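Local coordinates for cytochrome C-type biogenesis protein ccmF (Thermus thermophilus, PDB 6ZMQ) that is a membrane-embedded heme lyase of cytochrome c maturation, binding heme b and probably taking part in heme handling and its attachment to apocytochrome c, at residues Y216-E221 and A278-Q282; R224-I229 and T641-L645. All blocks are in the same frame, centred on the assembly; numbering follows the deposited sequence.

Contact 1 of 2, residues Y216-E221 and A278-Q282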
ATOM      1  N   TYR A 216      28.222  -4.769   6.969  1.00 39.71           N
ATOM      2  CA  TYR A 216      26.885  -5.023   7.496  1.00 36.14           C
ATOM      3  C   TYR A 216      26.142  -3.787   7.971  1.00 38.34           C
ATOM      4  O   TYR A 216      24.954  -3.893   8.298  1.00 49.94           O
ATOM      5  CB  TYR A 216      26.948  -5.993   8.685  1.00 43.57           C
ATOM      6  CG  TYR A 216      27.647  -7.292   8.405  1.00 48.06           C
ATOM      7  CD1 TYR A 216      27.034  -8.283   7.651  1.00 50.12           C
ATOM      8  CD2 TYR A 216      28.918  -7.539   8.921  1.00 52.74           C
ATOM      9  CE1 TYR A 216      27.677  -9.476   7.392  1.00 58.43           C
ATOM     10  CE2 TYR A 216      29.568  -8.728   8.674  1.00 63.54           C
ATOM     11  CZ  TYR A 216      28.943  -9.691   7.912  1.00 71.04           C
ATOM     12  OH  TYR A 216      29.589 -10.877   7.670  1.00 91.30           O
ATOM     13  N   GLN A 217      26.799  -2.637   8.061  1.00 34.47           N
ATOM     14  CA  GLN A 217      26.136  -1.446   8.561  1.00 43.69           C
ATOM     15  C   GLN A 217      25.924  -0.389   7.487  1.00 50.86           C
ATOM     16  O   GLN A 217      24.873   0.262   7.478  1.00 64.55           O
ATOM     17  CB  GLN A 217      26.931  -0.871   9.749  1.00 51.96           C
ATOM     18  CG  GLN A 217      26.991   0.647   9.901  1.00 62.95           C
ATOM     19  CD  GLN A 217      25.675   1.213  10.394  1.00 67.04           C
ATOM     20  OE1 GLN A 217      24.884   0.502  11.002  1.00 76.51           O
ATOM     21  NE2 GLN A 217      25.425   2.486  10.108  1.00 70.47           N
ATOM     22  N   THR A 218      26.848  -0.287   6.526  1.00 57.74           N
ATOM     23  CA  THR A 218      26.855   0.791   5.542  1.00 62.49           C
ATOM     24  C   THR A 218      25.698   0.721   4.553  1.00 59.02           C
ATOM     25  O   THR A 218      25.381   1.736   3.925  1.00 66.30           O
ATOM     26  CB  THR A 218      28.178   0.784   4.766  1.00 69.59           C
ATOM     27  OG1 THR A 218      28.211   1.900   3.868  1.00 66.66           O
ATOM     28  CG2 THR A 218      28.342  -0.513   3.973  1.00 72.30           C
ATOM     29  N   TRP A 219      25.060  -0.443   4.415  1.00 57.38           N
ATOM     30  CA  TRP A 219      24.072  -0.682   3.366  1.00 48.44           C
ATOM     31  C   TRP A 219      22.772   0.099   3.530  1.00 54.82           C
ATOM     32  O   TRP A 219      22.129   0.385   2.516  1.00 59.95           O
ATOM     33  CB  TRP A 219      23.742  -2.175   3.304  1.00 38.25           C
ATOM     34  CG  TRP A 219      22.942  -2.637   4.482  1.00 29.43           C
ATOM     35  CD1 TRP A 219      23.417  -2.910   5.728  1.00 38.00           C
ATOM     36  CD2 TRP A 219      21.524  -2.873   4.532  1.00 25.54           C
ATOM     37  NE1 TRP A 219      22.389  -3.295   6.551  1.00 42.02           N
ATOM     38  CE2 TRP A 219      21.218  -3.278   5.840  1.00 42.88           C
ATOM     39  CE3 TRP A 219      20.486  -2.774   3.598  1.00 28.29           C
ATOM     40  CZ2 TRP A 219      19.920  -3.601   6.236  1.00 48.13           C
ATOM     41  CZ3 TRP A 219      19.194  -3.088   3.999  1.00 30.71           C
ATOM     42  CH2 TRP A 219      18.927  -3.501   5.305  1.00 36.04           C
ATOM     43  N   VAL A 220      22.361   0.466   4.748  1.00 47.90           N
ATOM     44  CA  VAL A 220      21.004   0.974   4.912  1.00 52.08           C
ATOM     45  C   VAL A 220      20.975   2.498   4.850  1.00 59.28           C
ATOM     46  O   VAL A 220      19.925   3.077   4.531  1.00 76.59           O
ATOM     47  CB  VAL A 220      20.322   0.450   6.200  1.00 43.93           C
ATOM     48  CG1 VAL A 220      20.793   1.167   7.427  1.00 23.49           C
ATOM     49  CG2 VAL A 220      18.805   0.548   6.085  1.00 61.71           C
ATOM     50  N   GLU A 221      22.104   3.158   5.076  1.00 51.17           N
ATOM     51  CA  GLU A 221      22.152   4.605   5.051  1.00 52.44           C
ATOM     52  C   GLU A 221      22.435   5.142   3.659  1.00 55.59           C
ATOM     53  O   GLU A 221      22.136   6.310   3.389  1.00 65.23           O
ATOM     54  CB  GLU A 221      23.195   5.094   6.065  1.00 60.77           C
ATOM     55  CG  GLU A 221      24.307   4.081   6.303  1.00 66.47           C
ATOM     56  CD  GLU A 221      25.345   4.562   7.289  1.00 60.91           C
ATOM     57  OE1 GLU A 221      26.498   4.096   7.209  1.00 64.33           O
ATOM     58  OE2 GLU A 221      24.992   5.377   8.172  1.00 65.57           O
ATOM     59  N   ALA A 278      15.896   0.661  10.425  1.00 30.05           N
ATOM     60  CA  ALA A 278      16.883   1.258   9.520  1.00 31.19           C
ATOM     61  C   ALA A 278      17.261   2.588  10.102  1.00 43.25           C
ATOM     62  O   ALA A 278      18.399   2.840  10.184  1.00 62.30           O
ATOM     63  CB  ALA A 278      16.315   1.431   8.153  1.00 27.07           C
ATOM     64  N   PHE A 279      16.309   3.346  10.592  1.00 38.10           N
ATOM     65  CA  PHE A 279      16.668   4.615  11.224  1.00 39.09           C
ATOM     66  C   PHE A 279      17.604   4.387  12.411  1.00 49.84           C
ATOM     67  O   PHE A 279      18.544   5.122  12.545  1.00 61.77           O
ATOM     68  CB  PHE A 279      15.393   5.246  11.747  1.00 30.50           C
ATOM     69  CG  PHE A 279      15.695   6.380  12.667  1.00 40.99           C
ATOM     70  CD1 PHE A 279      16.221   7.549  12.183  1.00 47.33           C
ATOM     71  CD2 PHE A 279      15.549   6.241  14.021  1.00 57.36           C
ATOM     72  CE1 PHE A 279      16.548   8.580  13.034  1.00 58.96           C
ATOM     73  CE2 PHE A 279      15.880   7.273  14.868  1.00 67.04           C
ATOM     74  CZ  PHE A 279      16.369   8.446  14.375  1.00 65.14           C
ATOM     75  N   VAL A 280      17.375   3.381  13.238  1.00 49.56           N
ATOM     76  CA  VAL A 280      18.258   3.196  14.416  1.00 45.33           C
ATOM     77  C   VAL A 280      19.685   2.962  13.968  1.00 51.45           C
ATOM     78  O   VAL A 280      20.548   3.634  14.455  1.00 57.28           O
ATOM     79  CB  VAL A 280      17.810   2.040  15.309  1.00 38.63           C
ATOM     80  CG1 VAL A 280      18.883   1.666  16.291  1.00 23.33           C
ATOM     81  CG2 VAL A 280      16.555   2.408  16.036  1.00 48.08           C
ATOM     82  N   GLN A 281      19.907   2.038  13.057  1.00 49.46           N
ATOM     83  CA  GLN A 281      21.299   1.780  12.707  1.00 50.98           C
ATOM     84  C   GLN A 281      21.860   2.934  11.881  1.00 68.64           C
ATOM     85  O   GLN A 281      23.042   3.281  12.042  1.00 87.18           O
ATOM     86  CB  GLN A 281      21.499   0.421  12.030  1.00 27.58           C
ATOM     87  CG  GLN A 281      21.511   0.396  10.571  1.00 29.97           C
ATOM     88  CD  GLN A 281      21.690  -0.996   9.995  1.00 37.90           C
ATOM     89  OE1 GLN A 281      20.898  -1.886  10.262  1.00 44.33           O
ATOM     90  NE2 GLN A 281      22.719  -1.178   9.173  1.00 34.33           N
ATOM     91  N   GLN A 282      20.970   3.637  11.126  1.00 57.96           N
ATOM     92  CA  GLN A 282      21.293   4.889  10.428  1.00 55.43           C
ATOM     93  C   GLN A 282      21.835   5.922  11.396  1.00 64.71           C
ATOM     94  O   GLN A 282      22.734   6.701  11.064  1.00 76.89           O
ATOM     95  CB  GLN A 282      20.067   5.484   9.710  1.00 42.93           C
ATOM     96  CG  GLN A 282      19.640   4.910   8.359  1.00 37.92           C
ATOM     97  CD  GLN A 282      18.310   5.488   7.897  1.00 41.48           C
ATOM     98  OE1 GLN A 282      18.013   6.659   8.135  1.00 48.06           O
ATOM     99  NE2 GLN A 282      17.486   4.655   7.281  1.00 44.43           N
TER

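Contact 2 of 2, residues R224-I229 and T641-L645. With PTY (phosphatidylethanolamine), chain F.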
ATOM      1  N   ARG A 224      18.478   4.659   2.057  1.00 48.28           N
ATOM      2  CA  ARG A 224      17.447   5.099   3.001  1.00 45.61           C
ATOM      3  C   ARG A 224      16.238   5.737   2.317  1.00 56.95           C
ATOM      4  O   ARG A 224      15.095   5.559   2.770  1.00 77.13           O
ATOM      5  CB  ARG A 224      18.127   6.048   4.003  1.00 43.10           C
ATOM      6  CG  ARG A 224      17.254   6.970   4.838  1.00 44.92           C
ATOM      7  CD  ARG A 224      17.189   8.422   4.316  1.00 49.56           C
ATOM      8  NE  ARG A 224      16.634   9.404   5.257  1.00 53.73           N
ATOM      9  CZ  ARG A 224      15.394   9.433   5.753  1.00 47.83           C
ATOM     10  NH1 ARG A 224      15.096  10.316   6.694  1.00 53.09           N
ATOM     11  NH2 ARG A 224      14.444   8.598   5.342  1.00 39.53           N
ATOM     12  N   TRP A 225      16.457   6.409   1.187  1.00 47.93           N
ATOM     13  CA  TRP A 225      15.370   7.158   0.568  1.00 29.14           C
ATOM     14  C   TRP A 225      14.435   6.233  -0.203  1.00 29.20           C
ATOM     15  O   TRP A 225      13.231   6.495  -0.285  1.00 37.52           O
ATOM     16  CB  TRP A 225      15.948   8.270  -0.311  1.00 28.57           C
ATOM     17  CG  TRP A 225      16.518   9.447   0.502  1.00 41.43           C
ATOM     18  CD1 TRP A 225      17.778   9.959   0.387  1.00 56.70           C
ATOM     19  CD2 TRP A 225      15.860  10.248   1.512  1.00 54.90           C
ATOM     20  NE1 TRP A 225      17.961  10.997   1.266  1.00 68.82           N
ATOM     21  CE2 TRP A 225      16.800  11.202   1.961  1.00 71.16           C
ATOM     22  CE3 TRP A 225      14.580  10.251   2.083  1.00 69.57           C
ATOM     23  CZ2 TRP A 225      16.498  12.140   2.947  1.00 85.40           C
ATOM     24  CZ3 TRP A 225      14.289  11.189   3.055  1.00 85.38           C
ATOM     25  CH2 TRP A 225      15.242  12.113   3.480  1.00 89.84           C
ATOM     26  N   TRP A 226      14.967   5.127  -0.740  1.00 21.44           N
ATOM     27  CA  TRP A 226      14.115   4.105  -1.347  1.00 38.66           C
ATOM     28  C   TRP A 226      13.269   3.403  -0.299  1.00 46.44           C
ATOM     29  O   TRP A 226      12.126   3.031  -0.573  1.00 67.80           O
ATOM     30  CB  TRP A 226      14.942   3.055  -2.087  1.00 44.84           C
ATOM     31  CG  TRP A 226      15.496   3.503  -3.373  1.00 48.36           C
ATOM     32  CD1 TRP A 226      14.903   3.434  -4.595  1.00 57.24           C
ATOM     33  CD2 TRP A 226      16.802   4.038  -3.588  1.00 43.14           C
ATOM     34  NE1 TRP A 226      15.754   3.910  -5.565  1.00 39.08           N
ATOM     35  CE2 TRP A 226      16.926   4.295  -4.969  1.00 43.50           C
ATOM     36  CE3 TRP A 226      17.873   4.347  -2.741  1.00 44.59           C
ATOM     37  CZ2 TRP A 226      18.079   4.846  -5.522  1.00 56.66           C
ATOM     38  CZ3 TRP A 226      19.021   4.894  -3.295  1.00 50.75           C
ATOM     39  CH2 TRP A 226      19.115   5.137  -4.671  1.00 56.40           C
ATOM     40  N   THR A 227      13.816   3.219   0.908  1.00 30.49           N
ATOM     41  CA  THR A 227      13.045   2.636   2.003  1.00 22.11           C
ATOM     42  C   THR A 227      11.900   3.548   2.427  1.00 30.24           C
ATOM     43  O   THR A 227      10.751   3.092   2.540  1.00 49.99           O
ATOM     44  CB  THR A 227      13.962   2.348   3.194  1.00 36.25           C
ATOM     45  OG1 THR A 227      14.339   3.578   3.827  1.00 54.64           O
ATOM     46  CG2 THR A 227      15.217   1.635   2.723  1.00 47.46           C
ATOM     47  N   LEU A 228      12.177   4.854   2.593  1.00 31.00           N
ATOM     48  CA  LEU A 228      11.115   5.793   2.966  1.00 33.43           C
ATOM     49  C   LEU A 228      10.086   5.965   1.848  1.00 53.94           C
ATOM     50  O   LEU A 228       8.881   5.904   2.111  1.00 72.94           O
ATOM     51  CB  LEU A 228      11.692   7.159   3.348  1.00 20.54           C
ATOM     52  CG  LEU A 228      10.598   8.220   3.595  1.00 28.30           C
ATOM     53  CD1 LEU A 228       9.716   7.941   4.830  1.00 27.26           C
ATOM     54  CD2 LEU A 228      11.113   9.622   3.579  1.00 48.14           C
ATOM     55  N   ILE A 229      10.543   6.110   0.599  1.00 52.37           N
ATOM     56  CA  ILE A 229       9.655   6.321  -0.543  1.00 42.09           C
ATOM     57  C   ILE A 229       8.830   5.067  -0.842  1.00 41.79           C
ATOM     58  O   ILE A 229       7.641   5.162  -1.170  1.00 59.73           O
ATOM     59  CB  ILE A 229      10.499   6.813  -1.741  1.00 31.89           C
ATOM     60  CG1 ILE A 229      10.634   8.345  -1.686  1.00 29.45           C
ATOM     61  CG2 ILE A 229      10.014   6.296  -3.095  1.00 29.39           C
ATOM     62  CD1 ILE A 229      11.705   8.955  -2.582  1.00 35.51           C
ATOM     63  N   THR A 641       5.087  13.054   5.087  1.00 42.48           N
ATOM     64  CA  THR A 641       6.103  12.224   4.437  1.00 40.38           C
ATOM     65  C   THR A 641       6.677  12.934   3.207  1.00 56.99           C
ATOM     66  O   THR A 641       7.858  12.760   2.869  1.00 71.08           O
ATOM     67  CB  THR A 641       5.485  10.857   4.104  1.00 36.56           C
ATOM     68  OG1 THR A 641       5.105  10.222   5.331  1.00 46.98           O
ATOM     69  CG2 THR A 641       6.445   9.902   3.370  1.00 30.83           C
ATOM     70  N   LEU A 642       5.869  13.783   2.552  1.00 61.23           N
ATOM     71  CA  LEU A 642       6.437  14.697   1.564  1.00 49.55           C
ATOM     72  C   LEU A 642       7.360  15.739   2.197  1.00 52.67           C
ATOM     73  O   LEU A 642       8.282  16.223   1.531  1.00 55.75           O
ATOM     74  CB  LEU A 642       5.325  15.380   0.769  1.00 41.24           C
ATOM     75  CG  LEU A 642       4.605  14.490  -0.242  1.00 41.37           C
ATOM     76  CD1 LEU A 642       3.254  15.080  -0.595  1.00 42.95           C
ATOM     77  CD2 LEU A 642       5.451  14.328  -1.486  1.00 41.29           C
ATOM     78  N   TYR A 643       7.136  16.101   3.468  1.00 52.82           N
ATOM     79  CA  TYR A 643       7.996  17.100   4.108  1.00 60.92           C
ATOM     80  C   TYR A 643       9.324  16.491   4.552  1.00 68.89           C
ATOM     81  O   TYR A 643      10.313  17.218   4.716  1.00 72.69           O
ATOM     82  CB  TYR A 643       7.273  17.790   5.279  1.00 63.59           C
ATOM     83  CG  TYR A 643       7.947  19.074   5.768  1.00 62.36           C
ATOM     84  CD1 TYR A 643       7.637  20.294   5.177  1.00 64.43           C
ATOM     85  CD2 TYR A 643       8.911  19.066   6.783  1.00 57.54           C
ATOM     86  CE1 TYR A 643       8.248  21.468   5.583  1.00 62.15           C
ATOM     87  CE2 TYR A 643       9.532  20.239   7.189  1.00 49.88           C
ATOM     88  CZ  TYR A 643       9.188  21.434   6.588  1.00 56.01           C
ATOM     89  OH  TYR A 643       9.787  22.609   6.981  1.00 58.86           O
ATOM     90  N   ILE A 644       9.365  15.171   4.790  1.00 68.60           N
ATOM     91  CA  ILE A 644      10.661  14.511   4.998  1.00 56.63           C
ATOM     92  C   ILE A 644      11.526  14.628   3.737  1.00 59.48           C
ATOM     93  O   ILE A 644      12.741  14.862   3.809  1.00 52.49           O
ATOM     94  CB  ILE A 644      10.476  13.042   5.429  1.00 38.50           C
ATOM     95  CG1 ILE A 644       9.429  12.921   6.550  1.00 35.57           C
ATOM     96  CG2 ILE A 644      11.831  12.434   5.846  1.00 35.99           C
ATOM     97  CD1 ILE A 644       9.960  13.101   7.955  1.00 42.23           C
ATOM     98  N   LEU A 645      10.899  14.515   2.568  1.00 69.70           N
ATOM     99  CA  LEU A 645      11.521  14.850   1.295  1.00 66.74           C
ATOM    100  C   LEU A 645      11.527  16.373   1.098  1.00 78.86           C
ATOM    101  O   LEU A 645      11.078  17.143   1.949  1.00 84.41           O
ATOM    102  CB  LEU A 645      10.775  14.137   0.172  1.00 51.09           C
ATOM    103  CG  LEU A 645      10.612  12.648   0.489  1.00 36.16           C
ATOM    104  CD1 LEU A 645       9.500  12.022  -0.311  1.00 45.75           C
ATOM    105  CD2 LEU A 645      11.907  11.894   0.265  1.00 26.27           C
TER
HETATM  106  C1  PTY F 705      15.549   7.608  -5.121  1.00 49.19           C
HETATM  107  C2  PTY F 705      20.701   7.984   0.326  1.00 53.77           C
HETATM  108  C3  PTY F 705      20.863   8.454  -1.120  1.00 61.05           C
HETATM  109  O4  PTY F 705      14.651   7.123  -6.077  1.00 43.94           O
HETATM  110  C5  PTY F 705      17.442   9.254  -4.785  1.00 59.72           C
HETATM  111  C6  PTY F 705      16.392   8.707  -5.761  1.00 61.84           C
HETATM  112  O7  PTY F 705      15.511   9.741  -6.112  1.00 82.66           O
HETATM  113  C8  PTY F 705      15.632  10.296  -7.396  1.00 85.29           C
HETATM  114  O10 PTY F 705      16.697  10.585  -7.831  1.00 87.46           O
HETATM  115  C11 PTY F 705      14.372  10.542  -8.233  1.00 76.96           C
HETATM  116  C12 PTY F 705      14.753  10.890  -9.673  1.00 55.14           C
HETATM  117  C13 PTY F 705      13.519  11.106 -10.555  1.00 48.03           C
HETATM  118  C14 PTY F 705      12.691  12.288 -10.046  1.00 46.47           C
HETATM  119  C15 PTY F 705      11.710  12.758 -11.122  1.00 45.12           C
HETATM  120  C16 PTY F 705      10.531  13.443 -10.431  1.00 47.75           C
HETATM  121  C17 PTY F 705       9.261  13.346 -11.283  1.00 49.73           C
HETATM  122  C18 PTY F 705       8.200  12.390 -10.714  1.00 54.00           C
HETATM  123  C19 PTY F 705       8.142  12.350  -9.183  1.00 61.91           C
HETATM  124  C20 PTY F 705       6.693  12.283  -8.689  1.00 70.11           C
HETATM  125  C21 PTY F 705       6.048  10.931  -9.013  1.00 70.66           C
HETATM  126  C22 PTY F 705       4.606  10.925  -8.493  1.00 70.66           C
HETATM  127  C23 PTY F 705       4.104   9.508  -8.195  1.00 68.84           C
HETATM  128  C24 PTY F 705       3.088   9.088  -9.264  1.00 58.17           C
HETATM  129  C25 PTY F 705       1.840   8.484  -8.610  1.00 40.61           C
HETATM  130  C26 PTY F 705       0.728   8.298  -9.645  1.00 35.34           C
HETATM  131  C27 PTY F 705      -0.632   8.326  -8.949  1.00 35.49           C
HETATM  132  C28 PTY F 705      -1.675   8.838  -9.940  1.00 36.11           C
HETATM  133  C29 PTY F 705      -2.753   9.634  -9.210  1.00 32.35           C
HETATM  134  C30 PTY F 705      13.400   6.729  -5.586  1.00 43.13           C
HETATM  135  C31 PTY F 705      12.254   6.425  -6.554  1.00 37.82           C
HETATM  136  O30 PTY F 705      13.229   6.611  -4.418  1.00 52.98           O
HETATM  137  C32 PTY F 705      11.941   7.571  -7.516  1.00 39.17           C
HETATM  138  C33 PTY F 705      10.657   7.230  -8.276  1.00 39.57           C
HETATM  139  C34 PTY F 705       9.717   8.435  -8.305  1.00 44.74           C
HETATM  140  C35 PTY F 705       8.276   7.929  -8.334  1.00 47.51           C
HETATM  141  C36 PTY F 705       8.020   7.215  -9.663  1.00 48.65           C
HETATM  142  C37 PTY F 705       6.553   7.372 -10.083  1.00 46.60           C
HETATM  143  C38 PTY F 705       6.282   6.674 -11.420  1.00 38.49           C
HETATM  144  C39 PTY F 705       4.805   6.747 -11.810  1.00 31.77           C
HETATM  145  C40 PTY F 705       4.676   6.920 -13.322  1.00 40.23           C
HETATM  146  C41 PTY F 705       3.220   7.168 -13.714  1.00 55.89           C
HETATM  147  C42 PTY F 705       2.949   8.670 -13.681  1.00 56.74           C
HETATM  148  C43 PTY F 705       2.601   9.140 -15.091  1.00 42.64           C
HETATM  149  C44 PTY F 705       1.746  10.398 -14.970  1.00 26.96           C
HETATM  150  P1  PTY F 705      19.625   8.684  -3.427  1.00 50.24           P
HETATM  151  O11 PTY F 705      19.641   8.382  -1.805  1.00 59.32           O
HETATM  152  O12 PTY F 705      20.748   7.902  -4.066  1.00 41.33           O
HETATM  153  O13 PTY F 705      19.905  10.151  -3.653  1.00 54.25           O
HETATM  154  O14 PTY F 705      18.165   8.260  -4.098  1.00 51.79           O
HETATM  155  N1  PTY F 705      21.885   8.353   1.083  1.00 41.75           N

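Contact 1 of 2, residues Y216-E221 and A278-Q282
Gln281 lays its side chain across the turn formed by Gln217 to Val220, its CG meeting Val220 CG1 at 3.3 Å and its amide reaching on to the backbone beyond. There Gln281 NE2 donates to Gln217 O (3.1 Å), while Gln217 NE2 donates back to the main-chain Gln281 O at 3.2 Å. Each glutamine side-chain amide thus serves the other's main-chain carbonyl, joining loop and helix by two hydrogen bonds; Gln217 NE2 also reaches Glu221 OE1 weakly, at 3.5 Å. The turn is a type I beta turn in the connection between transmembrane helices 185-213 and 224-247, and it packs on the last turns of helix 266-284, within the cytochrome c assembly part of CcmF. Val220 points at that helix, and its CG2 sits 3.4 Å from Ala278 CB. The Trp219 ring lies beside the Gln281 amide and stacks on Phe292. Glu221 lies along Gln282, CB to CG 4.2 Å, and its carbonyl O accepts a hydrogen bond from the amine of a bound phosphatidylethanolamine.

Contact 2 of 2, residues R224-I229 and T641-L645
Two membrane-spanning helices, 224-247 and 627-644, meet here by mostly apolar packing, with no hydrogen bond between the segments, the start of one against the end of the other, and heme and lipid both touch the joint. Thr641 comes first: its CG2 lies 4.1 Å from Leu228 CD1, where the side chain of Leu228 points toward the C-terminal helix. Leu642 and Tyr643 turn off this interface, Tyr643 instead bonding through OH to Leu498 O. Ile644 then points toward helix 224-247, and its CG2 touches three residues: it is 3.7 Å from Leu228 CD2, 3.9 Å from Trp225 CZ3 and 4.0 Å from Arg224 NH1. Arg224 NH2 is hydrogen-bonded to heme O2D, and Leu228 and Ile644 also line the heme pocket. Leu645, just past the helix end, spreads over Trp225, Leu228 and Ile229, with CD2 3.6 Å from Trp225 CE3 and CD1 4.1 Å from Ile229 CG1. A phosphatidylethanolamine runs past Trp225, Trp226 and Ile229: its phosphate oxygen O14 lies over one face of Trp226, and its acyl-ester carbonyl O30 is 3.3 Å from Ile229 CD1.

In the fold
The two contacts lie with centres about 15 Å apart on the same side of the chain's centre, and their segments alternate along the sequence: 216-221, 224-229, 278-282, then 641-645. Only a couple of residues separate the loop of contact 1 from the start of helix 224-247 in contact 2, and the sites touch directly where Gln282 NE2 lies 3.4 Å from Arg224 CG. Contact 1 stays within the cytochrome c assembly region, whereas contact 2 brings in the last helix of the CcmF C-terminal region, some 400 residues later. Both contribute to the heme surroundings, contact 2 through Arg224, Leu228 and Ile644 and contact 1 through Phe279, with Arg502 near both Gln282 and Arg224, and one phosphatidylethanolamine touches both.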